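Long-range contacts in succinoglycan biosynthesis protein (Bacillus cereus ATCC 14579, PDB 2QGM), which is of unproven function but probably acts as a hydrolase resembling the erythromycin esterases: residues L52-P57 with K93-K98; E112-N117 with F135-Y140; Y376-V381 with I433-K438. All blocks are in the same frame, centred on the assembly; numbering follows the deposited sequence.

In the fold
All three contacts lie on or next to the mixed sheet, contact 3 using one of its strands. Contact 2 is buried, with its centre about 11 Å from the chain's centre; contact 3 is buried but farther out, at about 22 Å, and contact 1, at about 17 Å, is partly buried. Contacts 1 and 3 touch, Lys-93 and Leu-96 of helix 87-104 packing on Phe-434 of strand 432-439, whereas contact 2 touches neither. Their chemistry differs: in contact 1 an arginine and a proline fasten a loop to a helix, in contact 2 a buried carboxylate holds a loop backbone, and in contact 3 apolar helix-on-strand packing gives way to an arginine bond at the helix end.

Contact 1 (L52-P57 with K93-K98); sequences LKTIEP and KFRLVK
Arg-95 and Pro-57 carry the join between the loop after strand 50-51 and helix 87-104, and their CA atoms, the nearest pair across the segments, are 4.1 Å apart. The arginine leaves the helix with CG anti to the backbone N (chi1 178°) and stays extended to NE, so that its aliphatic part runs alongside the carbonyls of Ile-55 and Glu-56, Arg-95 CD within 3.6 Å of both oxygens. Only at the last torsion does it turn (chi4 73°), setting the guanidinium crosswise to Thr-54: Thr-54 CG2 sits over the centre of one face, 3.9 Å from Arg-95 CZ. That methyl occupies the crowded position between backbone N and carbonyl carbon, because Thr-54 OG1 is anti to N (chi1 -179°) and accepts from the backbone N of Glu-56 at 3.0 Å, an ST turn. Water 1 lies in the guanidinium plane, accepting from Arg-95 NE at 2.8 Å and donating to the carbonyl O of Thr-54. Arg-95 NH1 gives a bent, weak bond to Glu-56 O (2.9 Å) and also bonds Lys-59 O, while NH2 takes Pro-60 O and a salt bridge to Asp-63. One residue earlier on the helix, Phe-94 CG is also anti to N, and Pro-57 CG rests over one ring face, 3.7 Å from the centroid, in a CH-pi contact. Extended Lys-98 ends in a weak bond from NZ to Pro-57 O. One guanidinium thus gathers loop carbonyls and a carboxylate, a network likely to favour its charged form and hold the loop to the helix.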
loop_
_atom_site.group_PDB
_atom_site.type_symbol
_atom_site.label_atom_id
_atom_site.label_comp_id
_atom_site.label_asym_id
_atom_site.label_seq_id
_atom_site.Cartn_x
_atom_site.Cartn_y
_atom_site.Cartn_z
ATOM N N LEU A 52 -14.844 16.073 6.696
ATOM C CA LEU A 52 -14.752 14.959 7.625
ATOM C C LEU A 52 -14.743 15.563 9.028
ATOM O O LEU A 52 -14.128 16.608 9.266
ATOM C CB LEU A 52 -13.472 14.163 7.358
ATOM C CG LEU A 52 -13.413 13.543 5.955
ATOM C CD1 LEU A 52 -12.065 12.881 5.765
ATOM C CD2 LEU A 52 -14.547 12.547 5.767
ATOM N N LYS A 53 -15.434 14.906 9.948
ATOM C CA LYS A 53 -15.554 15.405 11.307
ATOM C C LYS A 53 -14.500 14.937 12.292
ATOM O O LYS A 53 -14.192 15.635 13.255
ATOM C CB LYS A 53 -16.930 15.040 11.868
ATOM C CG LYS A 53 -17.157 13.538 11.940
ATOM C CD LYS A 53 -18.415 13.182 12.709
ATOM C CE LYS A 53 -18.581 11.668 12.785
ATOM N NZ LYS A 53 -19.747 11.230 13.614
ATOM N N THR A 54 -13.945 13.753 12.061
ATOM C CA THR A 54 -12.958 13.198 12.985
ATOM C C THR A 54 -12.108 12.163 12.267
ATOM O O THR A 54 -12.399 11.800 11.129
ATOM C CB THR A 54 -13.669 12.494 14.155
ATOM O OG1 THR A 54 -12.705 11.977 15.078
ATOM C CG2 THR A 54 -14.528 11.340 13.638
ATOM N N ILE A 55 -11.054 11.703 12.933
ATOM C CA ILE A 55 -10.175 10.671 12.389
ATOM C C ILE A 55 -10.366 9.402 13.231
ATOM O O ILE A 55 -9.860 8.336 12.883
ATOM C CB ILE A 55 -8.683 11.070 12.479
ATOM C CG1 ILE A 55 -8.297 11.316 13.931
ATOM C CG2 ILE A 55 -8.411 12.323 11.662
ATOM C CD1 ILE A 55 -6.832 11.616 14.110
ATOM N N GLU A 56 -11.100 9.532 14.336
ATOM C CA GLU A 56 -11.336 8.422 15.260
ATOM C C GLU A 56 -12.134 7.275 14.663
ATOM O O GLU A 56 -13.291 7.433 14.296
ATOM C CB GLU A 56 -12.031 8.926 16.531
ATOM C CG GLU A 56 -11.180 9.869 17.363
ATOM C CD GLU A 56 -9.792 9.310 17.639
ATOM O OE1 GLU A 56 -9.694 8.184 18.177
ATOM O OE2 GLU A 56 -8.796 9.998 17.315
ATOM N N PRO A 57 -11.518 6.087 14.561
ATOM C CA PRO A 57 -12.221 4.934 13.994
ATOM C C PRO A 57 -13.468 4.484 14.774
ATOM O O PRO A 57 -14.396 3.919 14.197
ATOM C CB PRO A 57 -11.132 3.857 13.962
ATOM C CG PRO A 57 -9.892 4.650 13.748
ATOM C CD PRO A 57 -10.082 5.802 14.713
ATOM N N LYS A 93 -6.660 6.571 7.938
ATOM C CA LYS A 93 -6.714 5.439 7.032
ATOM C C LYS A 93 -7.335 4.239 7.738
ATOM O O LYS A 93 -8.042 3.454 7.127
ATOM C CB LYS A 93 -5.320 5.095 6.504
ATOM C CG LYS A 93 -4.842 6.072 5.447
ATOM C CD LYS A 93 -3.465 5.742 4.901
ATOM C CE LYS A 93 -3.474 4.458 4.106
ATOM N NZ LYS A 93 -2.123 4.207 3.543
ATOM N N PHE A 94 -7.059 4.106 9.028
ATOM C CA PHE A 94 -7.633 3.037 9.833
ATOM C C PHE A 94 -9.155 3.263 9.870
ATOM O O PHE A 94 -9.931 2.323 9.702
ATOM C CB PHE A 94 -6.988 3.101 11.228
ATOM C CG PHE A 94 -7.614 2.213 12.276
ATOM C CD1 PHE A 94 -8.490 1.175 11.949
ATOM C CD2 PHE A 94 -7.296 2.423 13.621
ATOM C CE1 PHE A 94 -9.040 0.366 12.955
ATOM C CE2 PHE A 94 -7.837 1.623 14.624
ATOM C CZ PHE A 94 -8.713 0.587 14.298
ATOM N N ARG A 95 -9.583 4.510 10.066
ATOM C CA ARG A 95 -11.016 4.793 10.089
ATOM C C ARG A 95 -11.626 4.400 8.742
ATOM O O ARG A 95 -12.670 3.754 8.691
ATOM C CB ARG A 95 -11.268 6.280 10.388
ATOM C CG ARG A 95 -12.726 6.700 10.385
ATOM C CD ARG A 95 -12.876 8.125 10.918
ATOM N NE ARG A 95 -14.199 8.689 10.658
ATOM C CZ ARG A 95 -15.311 8.328 11.289
ATOM N NH1 ARG A 95 -15.276 7.399 12.238
ATOM N NH2 ARG A 95 -16.469 8.889 10.959
ATOM N N LEU A 96 -10.956 4.774 7.653
ATOM C CA LEU A 96 -11.425 4.445 6.310
ATOM C C LEU A 96 -11.517 2.929 6.106
ATOM O O LEU A 96 -12.500 2.435 5.571
ATOM C CB LEU A 96 -10.488 5.048 5.258
ATOM C CG LEU A 96 -10.942 6.249 4.423
ATOM C CD1 LEU A 96 -12.024 7.046 5.139
ATOM C CD2 LEU A 96 -9.724 7.113 4.095
ATOM N N VAL A 97 -10.488 2.204 6.527
ATOM C CA VAL A 97 -10.467 0.748 6.407
ATOM C C VAL A 97 -11.653 0.165 7.167
ATOM O O VAL A 97 -12.404 -0.664 6.646
ATOM C CB VAL A 97 -9.137 0.157 6.976
ATOM C CG1 VAL A 97 -9.233 -1.368 7.073
ATOM C CG2 VAL A 97 -7.960 0.563 6.084
ATOM N N LYS A 98 -11.847 0.621 8.397
ATOM C CA LYS A 98 -12.954 0.118 9.201
ATOM C C LYS A 98 -14.298 0.347 8.506
ATOM O O LYS A 98 -15.175 -0.523 8.525
ATOM C CB LYS A 98 -12.940 0.783 10.578
ATOM C CG LYS A 98 -13.801 0.066 11.600
ATOM C CD LYS A 98 -13.653 0.692 12.975
ATOM C CE LYS A 98 -14.483 -0.045 14.000
ATOM N NZ LYS A 98 -14.454 0.659 15.306
HETATM O O HOH W 1 -14.014 10.922 9.036
#

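Contact 2 (E112-N117 with F135-Y140); sequences EEDWGN and FLKLLY
The Tyr-140 ring has the carbonyl O of Glu-112 set obliquely to it, 4.1 Å from CE2, while its hydroxyl is bonded to Glu-81 and Trp-304. A second flat group, the carboxylate of Glu-113, is met from above its plane at both oxygens, about 30° out of it in each case. OE2 accepts from the backbone N of Lys-137 at 3.1 Å in a fairly straight bond (162°); OE1 accepts from the N of Asp-114 at 3.0 Å. To get there, Glu-113 puts CG anti to its backbone N and bends at chi2 (56°), curling the carboxylate back over its own chain. Water 2 donates a further bond to OE2 and a weak one to Lys-137 O. These bonds tie the corner at the C-terminal end of strand 108-111, one of the parallel strands, from which the chain enters helix 115-127, to the loop joining that helix to helix 143-157, a loop that closes in a type II turn from Lys-137 to Tyr-140. Lys-137, bent at chi2 and chi3, crosses both Glu-113 and Asn-117 at about a right angle, its CG lying 3.2 Å from Glu-113 OE1. Its NZ stays 5.8 Å from that same OE1, so the opposite charges are not in contact, and any attraction between them would be long-range. The backbone of Asn-117 places CB 3.0 Å from Phe-135 O.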
loop_
_atom_site.group_PDB
_atom_site.type_symbol
_atom_site.label_atom_id
_atom_site.label_comp_id
_atom_site.label_asym_id
_atom_site.label_seq_id
_atom_site.Cartn_x
_atom_site.Cartn_y
_atom_site.Cartn_z
ATOM N N GLU A 112 1.576 -2.667 1.791
ATOM C CA GLU A 112 2.919 -2.512 1.255
ATOM C C GLU A 112 3.827 -2.927 2.409
ATOM O O GLU A 112 4.367 -2.094 3.144
ATOM C CB GLU A 112 3.170 -1.046 0.866
ATOM C CG GLU A 112 4.521 -0.786 0.189
ATOM C CD GLU A 112 4.818 0.693 -0.028
ATOM O OE1 GLU A 112 3.905 1.536 0.118
ATOM O OE2 GLU A 112 5.982 1.008 -0.360
ATOM N N GLU A 113 3.952 -4.238 2.576
ATOM C CA GLU A 113 4.766 -4.857 3.622
ATOM C C GLU A 113 5.186 -6.187 2.999
ATOM O O GLU A 113 4.468 -6.736 2.164
ATOM C CB GLU A 113 3.914 -5.081 4.880
ATOM C CG GLU A 113 4.609 -5.823 6.031
ATOM C CD GLU A 113 5.897 -5.158 6.470
ATOM O OE1 GLU A 113 6.990 -5.613 6.058
ATOM O OE2 GLU A 113 5.820 -4.177 7.234
ATOM N N ASP A 114 6.349 -6.693 3.386
ATOM C CA ASP A 114 6.844 -7.931 2.798
ATOM C C ASP A 114 5.943 -9.148 2.973
ATOM O O ASP A 114 5.305 -9.340 4.012
ATOM C CB ASP A 114 8.254 -8.243 3.306
ATOM C CG ASP A 114 9.260 -7.147 2.952
ATOM O OD1 ASP A 114 9.042 -6.431 1.947
ATOM O OD2 ASP A 114 10.275 -7.011 3.670
ATOM N N TRP A 115 5.903 -9.963 1.924
ATOM C CA TRP A 115 5.098 -11.181 1.877
ATOM C C TRP A 115 5.178 -11.976 3.183
ATOM O O TRP A 115 4.150 -12.282 3.802
ATOM C CB TRP A 115 5.561 -12.042 0.694
ATOM C CG TRP A 115 4.758 -13.295 0.552
ATOM C CD1 TRP A 115 5.028 -14.507 1.105
ATOM C CD2 TRP A 115 3.490 -13.424 -0.101
ATOM N NE1 TRP A 115 4.005 -15.387 0.843
ATOM C CE2 TRP A 115 3.046 -14.747 0.103
ATOM C CE3 TRP A 115 2.682 -12.544 -0.841
ATOM C CZ2 TRP A 115 1.822 -15.219 -0.401
ATOM C CZ3 TRP A 115 1.464 -13.012 -1.343
ATOM C CH2 TRP A 115 1.050 -14.339 -1.120
ATOM N N GLY A 116 6.401 -12.285 3.608
ATOM C CA GLY A 116 6.606 -13.040 4.836
ATOM C C GLY A 116 5.993 -12.420 6.079
ATOM O O GLY A 116 5.423 -13.122 6.923
ATOM N N ASN A 117 6.135 -11.106 6.209
ATOM C CA ASN A 117 5.571 -10.384 7.351
ATOM C C ASN A 117 4.060 -10.486 7.248
ATOM O O ASN A 117 3.358 -10.578 8.256
ATOM C CB ASN A 117 5.994 -8.921 7.311
ATOM C CG ASN A 117 7.435 -8.728 7.739
ATOM O OD1 ASN A 117 8.054 -7.706 7.445
ATOM N ND2 ASN A 117 7.971 -9.708 8.465
ATOM N N PHE A 135 6.345 -7.801 13.220
ATOM C CA PHE A 135 6.120 -8.105 11.803
ATOM C C PHE A 135 6.048 -6.887 10.885
ATOM O O PHE A 135 5.953 -7.032 9.668
ATOM C CB PHE A 135 4.829 -8.913 11.622
ATOM C CG PHE A 135 4.641 -10.015 12.627
ATOM C CD1 PHE A 135 5.696 -10.862 12.978
ATOM C CD2 PHE A 135 3.388 -10.235 13.189
ATOM C CE1 PHE A 135 5.495 -11.913 13.877
ATOM C CE2 PHE A 135 3.177 -11.279 14.083
ATOM C CZ PHE A 135 4.228 -12.126 14.434
ATOM N N LEU A 136 6.086 -5.695 11.466
ATOM C CA LEU A 136 6.022 -4.456 10.694
ATOM C C LEU A 136 7.409 -3.823 10.619
ATOM O O LEU A 136 8.006 -3.507 11.648
ATOM C CB LEU A 136 5.044 -3.486 11.352
ATOM C CG LEU A 136 3.604 -3.988 11.485
ATOM C CD1 LEU A 136 2.841 -3.115 12.459
ATOM C CD2 LEU A 136 2.939 -4.002 10.113
ATOM N N LYS A 137 7.926 -3.637 9.410
ATOM C CA LYS A 137 9.248 -3.051 9.260
ATOM C C LYS A 137 9.243 -1.572 9.635
ATOM O O LYS A 137 8.254 -0.875 9.422
ATOM C CB LYS A 137 9.751 -3.266 7.840
ATOM C CG LYS A 137 9.798 -4.742 7.432
ATOM C CD LYS A 137 10.612 -5.618 8.402
ATOM C CE LYS A 137 9.758 -6.227 9.505
ATOM N NZ LYS A 137 10.518 -7.214 10.328
ATOM N N LEU A 138 10.360 -1.103 10.188
ATOM C CA LEU A 138 10.484 0.273 10.669
ATOM C C LEU A 138 9.680 1.376 10.001
ATOM O O LEU A 138 9.535 1.438 8.783
ATOM C CB LEU A 138 11.955 0.675 10.753
ATOM C CG LEU A 138 12.624 0.254 12.069
ATOM C CD1 LEU A 138 14.056 0.759 12.107
ATOM C CD2 LEU A 138 11.830 0.815 13.245
ATOM N N LEU A 139 9.184 2.260 10.852
ATOM C CA LEU A 139 8.340 3.385 10.495
ATOM C C LEU A 139 6.914 2.881 10.584
ATOM O O LEU A 139 6.019 3.631 10.939
ATOM C CB LEU A 139 8.632 3.959 9.092
ATOM C CG LEU A 139 9.947 4.717 8.826
ATOM C CD1 LEU A 139 9.692 5.774 7.759
ATOM C CD2 LEU A 139 10.462 5.404 10.087
ATOM N N TYR A 140 6.697 1.597 10.295
ATOM C CA TYR A 140 5.345 1.053 10.385
ATOM C C TYR A 140 4.903 0.495 11.743
ATOM O O TYR A 140 3.702 0.409 12.001
ATOM C CB TYR A 140 5.110 0.010 9.291
ATOM C CG TYR A 140 4.419 0.585 8.069
ATOM C CD1 TYR A 140 4.540 1.936 7.740
ATOM C CD2 TYR A 140 3.642 -0.220 7.244
ATOM C CE1 TYR A 140 3.904 2.469 6.623
ATOM C CE2 TYR A 140 3.002 0.301 6.117
ATOM C CZ TYR A 140 3.136 1.650 5.817
ATOM O OH TYR A 140 2.515 2.176 4.710
HETATM O O HOH W 2 7.234 -1.422 6.323
#

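Contact 3 (Y376-V381 with I433-K438)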
loop_
_atom_site.group_PDB
_atom_site.type_symbol
_atom_site.label_atom_id
_atom_site.label_comp_id
_atom_site.label_asym_id
_atom_site.label_seq_id
_atom_site.Cartn_x
_atom_site.Cartn_y
_atom_site.Cartn_z
ATOM N N TYR A 376 -0.978 23.353 -0.569
ATOM C CA TYR A 376 -1.227 24.604 0.116
ATOM C C TYR A 376 -2.566 25.213 -0.251
ATOM O O TYR A 376 -3.184 25.890 0.567
ATOM C CB TYR A 376 -0.057 25.563 -0.110
ATOM C CG TYR A 376 0.953 25.408 1.005
ATOM C CD1 TYR A 376 0.770 26.064 2.220
ATOM C CD2 TYR A 376 2.018 24.513 0.899
ATOM C CE1 TYR A 376 1.607 25.829 3.308
ATOM C CE2 TYR A 376 2.864 24.268 1.979
ATOM C CZ TYR A 376 2.649 24.927 3.182
ATOM O OH TYR A 376 3.444 24.661 4.272
ATOM N N THR A 377 -3.031 24.950 -1.467
ATOM C CA THR A 377 -4.329 25.464 -1.891
ATOM C C THR A 377 -5.405 24.722 -1.098
ATOM O O THR A 377 -6.399 25.307 -0.675
ATOM C CB THR A 377 -4.569 25.242 -3.405
ATOM O OG1 THR A 377 -3.598 25.977 -4.163
ATOM C CG2 THR A 377 -5.962 25.712 -3.796
ATOM N N LEU A 378 -5.193 23.426 -0.888
ATOM C CA LEU A 378 -6.144 22.618 -0.134
ATOM C C LEU A 378 -6.212 23.102 1.311
ATOM O O LEU A 378 -7.261 23.023 1.958
ATOM C CB LEU A 378 -5.733 21.141 -0.168
ATOM C CG LEU A 378 -5.921 20.387 -1.491
ATOM C CD1 LEU A 378 -5.289 18.993 -1.381
ATOM C CD2 LEU A 378 -7.407 20.276 -1.813
ATOM N N GLY A 379 -5.084 23.607 1.810
ATOM C CA GLY A 379 -5.025 24.098 3.175
ATOM C C GLY A 379 -5.840 25.363 3.371
ATOM O O GLY A 379 -6.225 25.691 4.493
ATOM N N LYS A 380 -6.104 26.062 2.270
ATOM C CA LYS A 380 -6.876 27.306 2.286
ATOM C C LYS A 380 -8.366 27.037 2.478
ATOM O O LYS A 380 -9.088 27.866 3.036
ATOM C CB LYS A 380 -6.668 28.072 0.976
ATOM C CG LYS A 380 -5.242 28.566 0.760
ATOM C CD LYS A 380 -4.853 29.655 1.748
ATOM C CE LYS A 380 -3.447 30.168 1.464
ATOM N NZ LYS A 380 -2.993 31.199 2.437
ATOM N N VAL A 381 -8.818 25.881 2.003
ATOM C CA VAL A 381 -10.214 25.493 2.125
ATOM C C VAL A 381 -10.603 25.511 3.596
ATOM O O VAL A 381 -9.894 24.954 4.436
ATOM C CB VAL A 381 -10.428 24.089 1.562
ATOM C CG1 VAL A 381 -11.871 23.667 1.758
ATOM C CG2 VAL A 381 -10.052 24.080 0.087
ATOM N N ILE A 433 -9.329 12.213 -3.044
ATOM C CA ILE A 433 -8.289 12.519 -2.079
ATOM C C ILE A 433 -8.944 12.820 -0.745
ATOM O O ILE A 433 -10.104 13.230 -0.689
ATOM C CB ILE A 433 -7.428 13.767 -2.467
ATOM C CG1 ILE A 433 -8.312 15.010 -2.578
ATOM C CG2 ILE A 433 -6.685 13.509 -3.762
ATOM C CD1 ILE A 433 -7.523 16.299 -2.577
ATOM N N PHE A 434 -8.223 12.541 0.335
ATOM C CA PHE A 434 -8.701 12.902 1.663
ATOM C C PHE A 434 -7.611 13.814 2.189
ATOM O O PHE A 434 -6.438 13.439 2.280
ATOM C CB PHE A 434 -8.960 11.687 2.585
ATOM C CG PHE A 434 -7.740 10.864 2.932
ATOM C CD1 PHE A 434 -7.082 11.035 4.153
ATOM C CD2 PHE A 434 -7.298 9.868 2.069
ATOM C CE1 PHE A 434 -6.002 10.216 4.508
ATOM C CE2 PHE A 434 -6.222 9.050 2.414
ATOM C CZ PHE A 434 -5.574 9.221 3.632
ATOM N N HIS A 435 -8.006 15.046 2.478
ATOM C CA HIS A 435 -7.076 16.044 2.956
ATOM C C HIS A 435 -7.147 16.238 4.462
ATOM O O HIS A 435 -8.232 16.235 5.050
ATOM C CB HIS A 435 -7.352 17.386 2.262
ATOM C CG HIS A 435 -6.322 18.431 2.537
ATOM N ND1 HIS A 435 -5.042 18.369 2.027
ATOM C CD2 HIS A 435 -6.367 19.557 3.292
ATOM C CE1 HIS A 435 -4.345 19.403 2.458
ATOM N NE2 HIS A 435 -5.128 20.141 3.230
ATOM N N ILE A 436 -5.974 16.364 5.076
ATOM C CA ILE A 436 -5.843 16.629 6.506
ATOM C C ILE A 436 -4.868 17.801 6.560
ATOM O O ILE A 436 -3.659 17.623 6.419
ATOM C CB ILE A 436 -5.236 15.434 7.291
ATOM C CG1 ILE A 436 -6.136 14.205 7.157
ATOM C CG2 ILE A 436 -5.067 15.822 8.769
ATOM C CD1 ILE A 436 -5.661 12.989 7.942
ATOM N N ARG A 437 -5.394 19.008 6.744
ATOM C CA ARG A 437 -4.553 20.201 6.759
ATOM C C ARG A 437 -3.307 20.085 7.635
ATOM O O ARG A 437 -2.184 20.159 7.141
ATOM C CB ARG A 437 -5.370 21.414 7.204
ATOM C CG ARG A 437 -4.623 22.727 7.099
ATOM C CD ARG A 437 -5.416 23.838 7.758
ATOM N NE ARG A 437 -6.698 24.067 7.097
ATOM C CZ ARG A 437 -7.701 24.745 7.640
ATOM N NH1 ARG A 437 -7.570 25.255 8.857
ATOM N NH2 ARG A 437 -8.828 24.926 6.964
ATOM N N LYS A 438 -3.502 19.917 8.936
ATOM C CA LYS A 438 -2.367 19.809 9.843
ATOM C C LYS A 438 -2.128 18.388 10.325
ATOM O O LYS A 438 -3.050 17.695 10.765
ATOM C CB LYS A 438 -2.548 20.737 11.054
ATOM C CG LYS A 438 -2.514 22.223 10.722
ATOM C CD LYS A 438 -2.534 23.092 11.981
ATOM C CE LYS A 438 -2.463 24.578 11.634
ATOM N NZ LYS A 438 -2.357 25.441 12.854
HETATM O O HOH W 3 -7.582 22.398 4.828
#
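Leu-378 lies across His-435 obliquely, and that pair sets the packing of helix 374-380 on strand 432-439. The imidazole stands off the strand with CG anti to the backbone N, presenting one face to the helix; Leu-378 CB sits over its centre, 3.5 Å from the centroid and 12° off the ring normal, a CH-pi contact. With its CG anti to the carbonyl carbon, Leu-378 has CD1 near His-435 ND1 and from there meets Ile-433 tip to tip, CD1 to CD1 at 3.7 Å. The two short segments cross at -71°, with axes 9.2 Å apart, so the helix lies steeply across this part of the mixed sheet. Gly-379, with no side chain, comes close to Arg-437, their CA atoms 5.3 Å apart. Arg-437 runs out extended, then bends at chi3 (-63°), which turns its guanidinium back over the end of the helix. NH2 donates to Val-381 O at 2.7 Å, the acceptor near the guanidinium plane and the donor in the carbonyl plane. Water 3 accepts from Arg-437 NE and lies in hydrogen-bonding distance of Leu-378 O (3.0 Å). The imidazole nitrogens are engaged by Thr-342 and, weakly, Thr-344 of the neighbouring strand, which fixes the ring's rotation. CH-pi and apolar packing thus serve the buried flank, while the guanidinium bonded to Val-381 O, just past the helix's last turn, could be favoured by the helix dipole.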